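CrtC domain-containing protein (Fusarium vanettenii 77-13-4, PDB 7A0Q) probably acts as a kievitone hydratase, adding water to the isoflavonoid phytoalexin kievitone and so helping the fungus to detoxify this plant defence compound. Local coordinates at residues V84-R89 / V118-N123; G56-S61 / H78-P83; H101-V106 / S140-V145. All blocks are in the same frame, centred on the assembly; numbering follows the deposited sequence.

In the fold
Contacts 1 and 2 lie side by side: strand 72-81, which pairs with 58-66 in contact 2, also pairs with 86-94, the strand used by contact 1. Contact 3 takes up the next strand in order, 100-107, and its second segment is bonded to the turn of contact 1 through Asn-141. Contact 2 is backbone pairing within a hairpin, whereas contacts 1 and 3 have no backbone bond between their segments and rely on side chains. Contact 1 is buried and largely apolar; contacts 2 and 3 are partly exposed and combine ring packing with hydrogen bonds. Contacts 1 and 2 both border the magnesium ion, while contact 3 lies farther from it.

Contact 1. Residues V84-R89 / V118-N123; sequences VYTYFR and VSVGNN
Phe-88 and Val-120 mark the crossing of strands 86-89 and 118-120, whose axes run nearly perpendicular, at 84°, and approach to 6.3 Å. No hydrogen bond joins the two segments, so the contact depends on side chains. Val-120 brings one branch into it: CG2 lies 3.7 Å from the backbone N of Phe-88, and the same methyl of Val-120 lies 3.8 Å from OG1 of Thr-86. A compact branched residue suits this position, where a methyl lies against main chain. Phe-88 has CG anti to its backbone N (chi1 -177°), and its ring meets the turn that follows Val-120. There the CB of Asn-123 sits 3.4 Å from Phe-88 CD2, and the backbone C of Asn-123 lies over the centre of one ring face. The amide plane of Asn-123 is nearly parallel to that ring, 13° from it. Its two ends are both used: ND2 of Asn-123 donates to Val-120 O at 2.9 Å, adding to the backbone bond from Val-120 N to Asn-123 O that closes the turn, while OD1 accepts from the backbone N of Asn-141. Thr-86 and Ser-119 belong to the magnesium site, with Ser-109. Strand 86-94 is held in its sheet between 72-81 and 100-107, with Tyr-103 of the latter touching both Phe-88 and Asn-123, and 117-120 crosses over that sheet while pairing with 123-127.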
loop_
_atom_site.group_PDB
_atom_site.type_symbol
_atom_site.label_atom_id
_atom_site.label_comp_id
_atom_site.label_asym_id
_atom_site.label_seq_id
_atom_site.Cartn_x
_atom_site.Cartn_y
_atom_site.Cartn_z
ATOM N N VAL A 84 18.695 4.010 11.208
ATOM C CA VAL A 84 18.660 4.983 12.298
ATOM C C VAL A 84 17.584 4.644 13.321
ATOM O O VAL A 84 17.785 4.824 14.524
ATOM C CB VAL A 84 18.461 6.398 11.721
ATOM C CG1 VAL A 84 18.516 7.443 12.830
ATOM C CG2 VAL A 84 19.510 6.678 10.650
ATOM N N TYR A 85 16.431 4.165 12.866
ATOM C CA TYR A 85 15.316 3.869 13.753
ATOM C C TYR A 85 14.384 2.915 13.025
ATOM O O TYR A 85 14.530 2.665 11.829
ATOM C CB TYR A 85 14.571 5.146 14.177
ATOM C CG TYR A 85 14.169 6.062 13.028
ATOM C CD1 TYR A 85 13.225 5.665 12.086
ATOM C CD2 TYR A 85 14.726 7.328 12.894
ATOM C CE1 TYR A 85 12.851 6.494 11.042
ATOM C CE2 TYR A 85 14.363 8.166 11.849
ATOM C CZ TYR A 85 13.429 7.741 10.922
ATOM O OH TYR A 85 13.058 8.561 9.880
ATOM N N THR A 86 13.421 2.384 13.766
ATOM C CA THR A 86 12.294 1.681 13.179
ATOM C C THR A 86 11.038 2.482 13.465
ATOM O O THR A 86 11.025 3.365 14.322
ATOM C CB THR A 86 12.140 0.273 13.762
ATOM O OG1 THR A 86 11.743 0.391 15.135
ATOM C CG2 THR A 86 13.435 -0.493 13.691
ATOM N N TYR A 87 9.955 2.150 12.770
ATOM C CA TYR A 87 8.680 2.688 13.203
ATOM C C TYR A 87 7.553 1.780 12.758
ATOM O O TYR A 87 7.691 0.969 11.839
ATOM C CB TYR A 87 8.437 4.125 12.717
ATOM C CG TYR A 87 8.347 4.392 11.224
ATOM C CD1 TYR A 87 7.270 3.945 10.462
ATOM C CD2 TYR A 87 9.297 5.182 10.598
ATOM C CE1 TYR A 87 7.183 4.240 9.101
ATOM C CE2 TYR A 87 9.209 5.490 9.239
ATOM C CZ TYR A 87 8.152 5.011 8.497
ATOM O OH TYR A 87 8.053 5.312 7.154
ATOM N N PHE A 88 6.449 1.891 13.483
ATOM C CA PHE A 88 5.166 1.364 13.062
ATOM C C PHE A 88 4.198 2.528 12.990
ATOM O O PHE A 88 4.189 3.392 13.873
ATOM C CB PHE A 88 4.642 0.302 14.040
ATOM C CG PHE A 88 3.335 -0.330 13.617
ATOM C CD1 PHE A 88 3.312 -1.364 12.682
ATOM C CD2 PHE A 88 2.130 0.104 14.164
ATOM C CE1 PHE A 88 2.098 -1.953 12.300
ATOM C CE2 PHE A 88 0.917 -0.476 13.792
ATOM C CZ PHE A 88 0.901 -1.511 12.856
ATOM N N ARG A 89 3.386 2.553 11.938
ATOM C CA ARG A 89 2.370 3.582 11.802
ATOM C C ARG A 89 1.094 2.953 11.256
ATOM O O ARG A 89 1.124 1.908 10.594
ATOM C CB ARG A 89 2.859 4.753 10.918
ATOM C CG ARG A 89 3.290 4.360 9.515
ATOM C CD ARG A 89 3.958 5.543 8.827
ATOM N NE ARG A 89 4.319 5.235 7.447
ATOM C CZ ARG A 89 4.894 6.103 6.616
ATOM N NH1 ARG A 89 5.182 7.336 7.037
ATOM N NH2 ARG A 89 5.183 5.743 5.371
ATOM N N VAL A 118 7.438 -8.230 13.255
ATOM C CA VAL A 118 7.973 -6.881 13.415
ATOM C C VAL A 118 6.993 -6.078 14.259
ATOM O O VAL A 118 5.769 -6.179 14.087
ATOM C CB VAL A 118 8.244 -6.184 12.065
ATOM C CG1 VAL A 118 9.411 -6.877 11.302
ATOM C CG2 VAL A 118 6.978 -6.116 11.217
ATOM N N SER A 119 7.527 -5.282 15.180
ATOM C CA SER A 119 6.647 -4.561 16.084
ATOM C C SER A 119 7.356 -3.362 16.692
ATOM O O SER A 119 8.585 -3.322 16.797
ATOM C CB SER A 119 6.146 -5.480 17.200
ATOM O OG SER A 119 7.240 -5.954 17.969
ATOM N N VAL A 120 6.552 -2.383 17.092
ATOM C CA VAL A 120 6.965 -1.340 18.026
ATOM C C VAL A 120 5.906 -1.349 19.119
ATOM O O VAL A 120 4.739 -1.028 18.857
ATOM C CB VAL A 120 7.080 0.049 17.374
ATOM C CG1 VAL A 120 7.482 1.093 18.422
ATOM C CG2 VAL A 120 8.096 0.035 16.217
ATOM N N GLY A 121 6.297 -1.740 20.329
ATOM C CA GLY A 121 5.279 -1.903 21.346
ATOM C C GLY A 121 4.341 -3.043 20.989
ATOM O O GLY A 121 4.732 -4.036 20.372
ATOM N N ASN A 122 3.078 -2.892 21.381
ATOM C CA ASN A 122 2.052 -3.899 21.102
ATOM C C ASN A 122 1.353 -3.646 19.776
ATOM O O ASN A 122 0.133 -3.772 19.665
ATOM C CB ASN A 122 1.043 -3.942 22.245
ATOM C CG ASN A 122 0.334 -5.283 22.354
ATOM O OD1 ASN A 122 0.703 -6.259 21.688
ATOM N ND2 ASN A 122 -0.694 -5.339 23.195
ATOM N N ASN A 123 2.119 -3.263 18.755
ATOM C CA ASN A 123 1.623 -2.945 17.427
ATOM C C ASN A 123 2.603 -3.535 16.432
ATOM O O ASN A 123 3.811 -3.455 16.648
ATOM C CB ASN A 123 1.540 -1.427 17.195
ATOM C CG ASN A 123 1.065 -0.665 18.418
ATOM O OD1 ASN A 123 -0.122 -0.644 18.717
ATOM N ND2 ASN A 123 1.993 -0.011 19.114
#

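Contact 2. Residues G56-S61 / H78-P83; sequences GGSWWS and HYLDNP
His-78 meets three consecutive residues of 56-61. Its NE2 shares a hydrogen bond of 2.9 Å with OG of Ser-58, a small polar residue that leaves room for the imidazole. Trp-60 turns an edge toward the imidazole face in an offset edge-to-face pair, the planes at 63° and Trp-60 CD1 3.6 Å from His-78 CG. On its other nitrogen, ND1, the histidine is bonded to NE of Arg-89. Tyr-79 faces Trp-59 as a hydrogen-bonded antiparallel pair: Tyr-79 N donates to Trp-59 O at 2.9 Å, and Trp-59 N donates to Tyr-79 O at 3.0 Å. Their side chains lie side by side and point the same way, with Tyr-79 CD1 3.7 Å from Trp-59 CE3 and the rings set obliquely. The phenol OH bonds to Thr-110 OG1, and the side chain borders the magnesium ion. Leu-80 returns to the side of the sheet that carries Ser-58 and His-78, where its CD1 packs 3.8 Å from Ser-58 CB. Asp-81 N then donates to Gly-57 O at 2.9 Å, almost straight at 171°. The carboxylate of Asp-81 is held twice, OD1 by Thr-110 and OD2 by a water, 2.6 Å away, that also accepts from Gly-57 N. Gly-57 adopts backbone angles at which a side chain would jam against the preceding carbonyl. The 58-61 and 78-81 segments run antiparallel at 172°, and because strands 58-66 and 72-81 follow each other in the chain they form a beta hairpin, here among consecutive antiparallel strands, consistent with the CrtC N-terminal lipocalin (calycin) family.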
loop_
_atom_site.group_PDB
_atom_site.type_symbol
_atom_site.label_atom_id
_atom_site.label_comp_id
_atom_site.label_asym_id
_atom_site.label_seq_id
_atom_site.Cartn_x
_atom_site.Cartn_y
_atom_site.Cartn_z
ATOM N N GLY A 56 14.793 -7.484 5.961
ATOM C CA GLY A 56 14.795 -6.050 6.163
ATOM C C GLY A 56 13.719 -5.363 5.343
ATOM O O GLY A 56 12.925 -6.000 4.648
ATOM N N GLY A 57 13.691 -4.037 5.433
ATOM C CA GLY A 57 12.861 -3.231 4.549
ATOM C C GLY A 57 11.523 -2.845 5.180
ATOM O O GLY A 57 11.475 -2.351 6.314
ATOM N N SER A 58 10.439 -3.036 4.421
ATOM C CA SER A 58 9.142 -2.457 4.721
ATOM C C SER A 58 8.051 -3.511 4.566
ATOM O O SER A 58 8.083 -4.314 3.634
ATOM C CB SER A 58 8.893 -1.255 3.788
ATOM O OG SER A 58 7.549 -0.810 3.815
ATOM N N TRP A 59 7.091 -3.499 5.497
ATOM C CA TRP A 59 5.939 -4.400 5.504
ATOM C C TRP A 59 4.700 -3.522 5.652
ATOM O O TRP A 59 4.666 -2.664 6.538
ATOM C CB TRP A 59 6.033 -5.419 6.655
ATOM C CG TRP A 59 7.217 -6.370 6.615
ATOM C CD1 TRP A 59 7.212 -7.655 6.168
ATOM C CD2 TRP A 59 8.562 -6.115 7.076
ATOM N NE1 TRP A 59 8.464 -8.218 6.310
ATOM C CE2 TRP A 59 9.307 -7.286 6.859
ATOM C CE3 TRP A 59 9.205 -4.998 7.628
ATOM C CZ2 TRP A 59 10.667 -7.385 7.186
ATOM C CZ3 TRP A 59 10.554 -5.098 7.964
ATOM C CH2 TRP A 59 11.268 -6.284 7.739
ATOM N N TRP A 60 3.693 -3.715 4.796
ATOM C CA TRP A 60 2.647 -2.709 4.635
ATOM C C TRP A 60 1.330 -3.367 4.249
ATOM O O TRP A 60 1.313 -4.299 3.445
ATOM C CB TRP A 60 3.106 -1.717 3.558
ATOM C CG TRP A 60 2.299 -0.505 3.277
ATOM C CD1 TRP A 60 2.594 0.773 3.663
ATOM C CD2 TRP A 60 1.128 -0.413 2.450
ATOM N NE1 TRP A 60 1.669 1.648 3.158
ATOM C CE2 TRP A 60 0.756 0.950 2.407
ATOM C CE3 TRP A 60 0.358 -1.348 1.750
ATOM C CZ2 TRP A 60 -0.362 1.403 1.705
ATOM C CZ3 TRP A 60 -0.754 -0.893 1.036
ATOM C CH2 TRP A 60 -1.101 0.469 1.025
ATOM N N SER A 61 0.230 -2.885 4.829
ATOM C CA SER A 61 -1.080 -3.407 4.459
ATOM C C SER A 61 -2.112 -2.294 4.443
ATOM O O SER A 61 -2.099 -1.397 5.294
ATOM C CB SER A 61 -1.549 -4.544 5.402
ATOM O OG SER A 61 -1.737 -4.126 6.752
ATOM N N HIS A 78 1.792 -0.218 8.791
ATOM C CA HIS A 78 3.081 -0.148 8.112
ATOM C C HIS A 78 4.218 -0.208 9.123
ATOM O O HIS A 78 4.245 0.596 10.058
ATOM C CB HIS A 78 3.172 1.147 7.306
ATOM C CG HIS A 78 4.495 1.350 6.639
ATOM N ND1 HIS A 78 5.125 2.573 6.605
ATOM C CD2 HIS A 78 5.309 0.485 5.986
ATOM C CE1 HIS A 78 6.268 2.458 5.948
ATOM N NE2 HIS A 78 6.408 1.198 5.571
ATOM N N TYR A 79 5.155 -1.137 8.921
ATOM C CA TYR A 79 6.392 -1.199 9.697
ATOM C C TYR A 79 7.575 -0.954 8.776
ATOM O O TYR A 79 7.671 -1.569 7.712
ATOM C CB TYR A 79 6.563 -2.556 10.389
ATOM C CG TYR A 79 7.800 -2.657 11.263
ATOM C CD1 TYR A 79 9.046 -2.971 10.721
ATOM C CD2 TYR A 79 7.713 -2.456 12.637
ATOM C CE1 TYR A 79 10.180 -3.077 11.531
ATOM C CE2 TYR A 79 8.841 -2.560 13.449
ATOM C CZ TYR A 79 10.064 -2.862 12.889
ATOM O OH TYR A 79 11.170 -2.971 13.706
ATOM N N LEU A 80 8.485 -0.079 9.194
ATOM C CA LEU A 80 9.687 0.214 8.422
ATOM C C LEU A 80 10.918 -0.047 9.278
ATOM O O LEU A 80 11.028 0.476 10.394
ATOM C CB LEU A 80 9.687 1.668 7.930
ATOM C CG LEU A 80 10.917 2.029 7.087
ATOM C CD1 LEU A 80 10.890 1.307 5.749
ATOM C CD2 LEU A 80 11.023 3.529 6.869
ATOM N N ASP A 81 11.840 -0.854 8.757
ATOM C CA ASP A 81 13.163 -0.979 9.351
ATOM C C ASP A 81 14.123 -0.039 8.636
ATOM O O ASP A 81 14.153 0.003 7.404
ATOM C CB ASP A 81 13.694 -2.408 9.280
ATOM C CG ASP A 81 15.084 -2.512 9.875
ATOM O OD1 ASP A 81 15.198 -2.358 11.109
ATOM O OD2 ASP A 81 16.058 -2.697 9.112
ATOM N N ASN A 82 14.907 0.705 9.411
ATOM C CA ASN A 82 15.840 1.697 8.889
ATOM C C ASN A 82 17.072 1.687 9.783
ATOM O O ASN A 82 16.965 1.343 10.965
ATOM C CB ASN A 82 15.178 3.087 8.856
ATOM C CG ASN A 82 16.131 4.198 8.474
ATOM O OD1 ASN A 82 16.831 4.752 9.322
ATOM N ND2 ASN A 82 16.156 4.537 7.194
ATOM N N PRO A 83 18.254 2.016 9.251
ATOM C CA PRO A 83 19.462 1.965 10.094
ATOM C C PRO A 83 19.423 2.900 11.293
ATOM O O PRO A 83 20.054 2.604 12.318
ATOM C CB PRO A 83 20.581 2.346 9.115
ATOM C CG PRO A 83 20.063 1.927 7.788
ATOM C CD PRO A 83 18.588 2.201 7.828
HETATM O O HOH W 1 16.130 -2.831 6.477
#

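Contact 3. Residues H101-V106 / S140-V145; sequences HQYVTV and SNHDNV
His-101 and Val-145 bring the backbones of the two segments nearest, their CA atoms 6.4 Å apart, where the type II beta turn from His-142 to Val-145 lies against strand 101-106. Tyr-103 carries the contact. Its CG sits between the backbone N and the carbonyl carbon (chi1 75°), and its ring stacks face to face on that of His-142, the centroids 3.8 Å apart and the planes only 4° from parallel. CB of His-142 also lies over the phenol ring, a CH-pi contact, and Val-145 CG1 meets the ring edge 3.7 Å from Tyr-103 CE1. Tyrosine suits this place because its hydroxyl reaches beyond the stack: OH of Tyr-103 donates to Ser-140 OG at 2.8 Å. Ser-140 OG in turn donates to Val-145 O at 2.6 Å from above the carbonyl plane, while His-142 N reaches the same oxygen from the opposite face. Beyond the stack, Asn-144 places CB over the face of His-101, 3.7 Å from ND1. Asparagine tolerates the positive phi of its turn position. Here a beta hairpin with a two-residue turn, joining strands 136-142 and 145-152, is packed by side chains against strand 100-107, with which it is not paired, consistent with a calycin-type domain built from antiparallel hairpins.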
loop_
_atom_site.group_PDB
_atom_site.type_symbol
_atom_site.label_atom_id
_atom_site.label_comp_id
_atom_site.label_asym_id
_atom_site.label_seq_id
_atom_site.Cartn_x
_atom_site.Cartn_y
_atom_site.Cartn_z
ATOM N N HIS A 101 -8.183 8.583 12.038
ATOM C CA HIS A 101 -7.231 8.554 13.139
ATOM C C HIS A 101 -5.936 7.928 12.656
ATOM O O HIS A 101 -5.959 6.994 11.851
ATOM C CB HIS A 101 -7.780 7.766 14.323
ATOM C CG HIS A 101 -9.020 8.366 14.906
ATOM N ND1 HIS A 101 -8.988 9.417 15.798
ATOM C CD2 HIS A 101 -10.328 8.093 14.692
ATOM C CE1 HIS A 101 -10.223 9.751 16.124
ATOM N NE2 HIS A 101 -11.055 8.965 15.466
ATOM N N GLN A 102 -4.811 8.440 13.154
ATOM C CA GLN A 102 -3.507 7.942 12.743
ATOM C C GLN A 102 -2.504 8.134 13.867
ATOM O O GLN A 102 -2.675 8.985 14.744
ATOM C CB GLN A 102 -2.998 8.648 11.479
ATOM C CG GLN A 102 -2.955 10.181 11.557
ATOM C CD GLN A 102 -1.747 10.729 12.302
ATOM O OE1 GLN A 102 -0.645 10.186 12.221
ATOM N NE2 GLN A 102 -1.957 11.818 13.039
ATOM N N TYR A 103 -1.429 7.354 13.805
ATOM C CA TYR A 103 -0.278 7.588 14.666
ATOM C C TYR A 103 0.960 6.976 14.034
ATOM O O TYR A 103 0.874 6.118 13.149
ATOM C CB TYR A 103 -0.492 7.014 16.074
ATOM C CG TYR A 103 -0.379 5.505 16.145
ATOM C CD1 TYR A 103 -1.471 4.700 15.847
ATOM C CD2 TYR A 103 0.809 4.891 16.509
ATOM C CE1 TYR A 103 -1.383 3.327 15.915
ATOM C CE2 TYR A 103 0.907 3.508 16.585
ATOM C CZ TYR A 103 -0.194 2.735 16.284
ATOM O OH TYR A 103 -0.113 1.362 16.350
ATOM N N VAL A 104 2.113 7.441 14.509
ATOM C CA VAL A 104 3.428 6.905 14.172
ATOM C C VAL A 104 4.153 6.684 15.489
ATOM O O VAL A 104 4.217 7.599 16.320
ATOM C CB VAL A 104 4.240 7.866 13.278
ATOM C CG1 VAL A 104 5.587 7.241 12.899
ATOM C CG2 VAL A 104 3.458 8.304 12.040
ATOM N N THR A 105 4.684 5.482 15.697
ATOM C CA THR A 105 5.431 5.178 16.914
ATOM C C THR A 105 6.817 4.662 16.543
ATOM O O THR A 105 6.962 3.809 15.660
ATOM C CB THR A 105 4.654 4.192 17.816
ATOM O OG1 THR A 105 5.329 4.056 19.072
ATOM C CG2 THR A 105 4.501 2.823 17.169
ATOM N N VAL A 106 7.842 5.216 17.189
ATOM C CA VAL A 106 9.226 5.036 16.766
ATOM C C VAL A 106 9.900 4.021 17.675
ATOM O O VAL A 106 9.790 4.105 18.906
ATOM C CB VAL A 106 9.977 6.379 16.767
ATOM C CG1 VAL A 106 11.438 6.179 16.412
ATOM C CG2 VAL A 106 9.323 7.325 15.784
ATOM N N SER A 140 -2.841 -3.377 15.947
ATOM C CA SER A 140 -2.559 -2.096 16.571
ATOM C C SER A 140 -3.342 -2.024 17.872
ATOM O O SER A 140 -4.503 -2.452 17.929
ATOM C CB SER A 140 -2.940 -0.931 15.643
ATOM O OG SER A 140 -2.692 0.322 16.263
ATOM N N ASN A 141 -2.688 -1.488 18.921
ATOM C CA ASN A 141 -3.284 -1.335 20.253
ATOM C C ASN A 141 -2.868 0.037 20.764
ATOM O O ASN A 141 -2.091 0.179 21.711
ATOM C CB ASN A 141 -2.847 -2.448 21.195
ATOM C CG ASN A 141 -3.372 -3.789 20.766
ATOM O OD1 ASN A 141 -4.559 -4.084 20.932
ATOM N ND2 ASN A 141 -2.504 -4.609 20.195
ATOM N N HIS A 142 -3.378 1.050 20.080
ATOM C CA HIS A 142 -3.104 2.448 20.340
ATOM C C HIS A 142 -4.440 3.137 20.540
ATOM O O HIS A 142 -5.443 2.754 19.930
ATOM C CB HIS A 142 -2.343 3.057 19.160
ATOM C CG HIS A 142 -1.730 4.393 19.435
ATOM N ND1 HIS A 142 -0.430 4.538 19.868
ATOM C CD2 HIS A 142 -2.223 5.646 19.292
ATOM C CE1 HIS A 142 -0.156 5.824 20.004
ATOM N NE2 HIS A 142 -1.228 6.518 19.662
ATOM N N ASP A 143 -4.471 4.126 21.424
ATOM C CA ASP A 143 -5.714 4.849 21.633
ATOM C C ASP A 143 -6.186 5.448 20.314
ATOM O O ASP A 143 -5.411 6.080 19.590
ATOM C CB ASP A 143 -5.530 5.931 22.697
ATOM C CG ASP A 143 -5.547 5.365 24.107
ATOM O OD1 ASP A 143 -6.210 4.326 24.327
ATOM O OD2 ASP A 143 -4.896 5.959 24.991
ATOM N N ASN A 144 -7.449 5.183 19.980
ATOM C CA ASN A 144 -8.139 5.605 18.765
ATOM C C ASN A 144 -7.612 4.946 17.493
ATOM O O ASN A 144 -8.121 5.255 16.414
ATOM C CB ASN A 144 -8.126 7.130 18.582
ATOM C CG ASN A 144 -8.767 7.859 19.747
ATOM O OD1 ASN A 144 -9.969 8.120 19.740
ATOM N ND2 ASN A 144 -7.969 8.186 20.754
ATOM N N VAL A 145 -6.623 4.051 17.574
ATOM C CA VAL A 145 -6.254 3.201 16.438
ATOM C C VAL A 145 -5.998 1.788 16.955
ATOM O O VAL A 145 -4.864 1.419 17.278
ATOM C CB VAL A 145 -5.029 3.744 15.678
ATOM C CG1 VAL A 145 -4.712 2.850 14.471
ATOM C CG2 VAL A 145 -5.264 5.156 15.212
#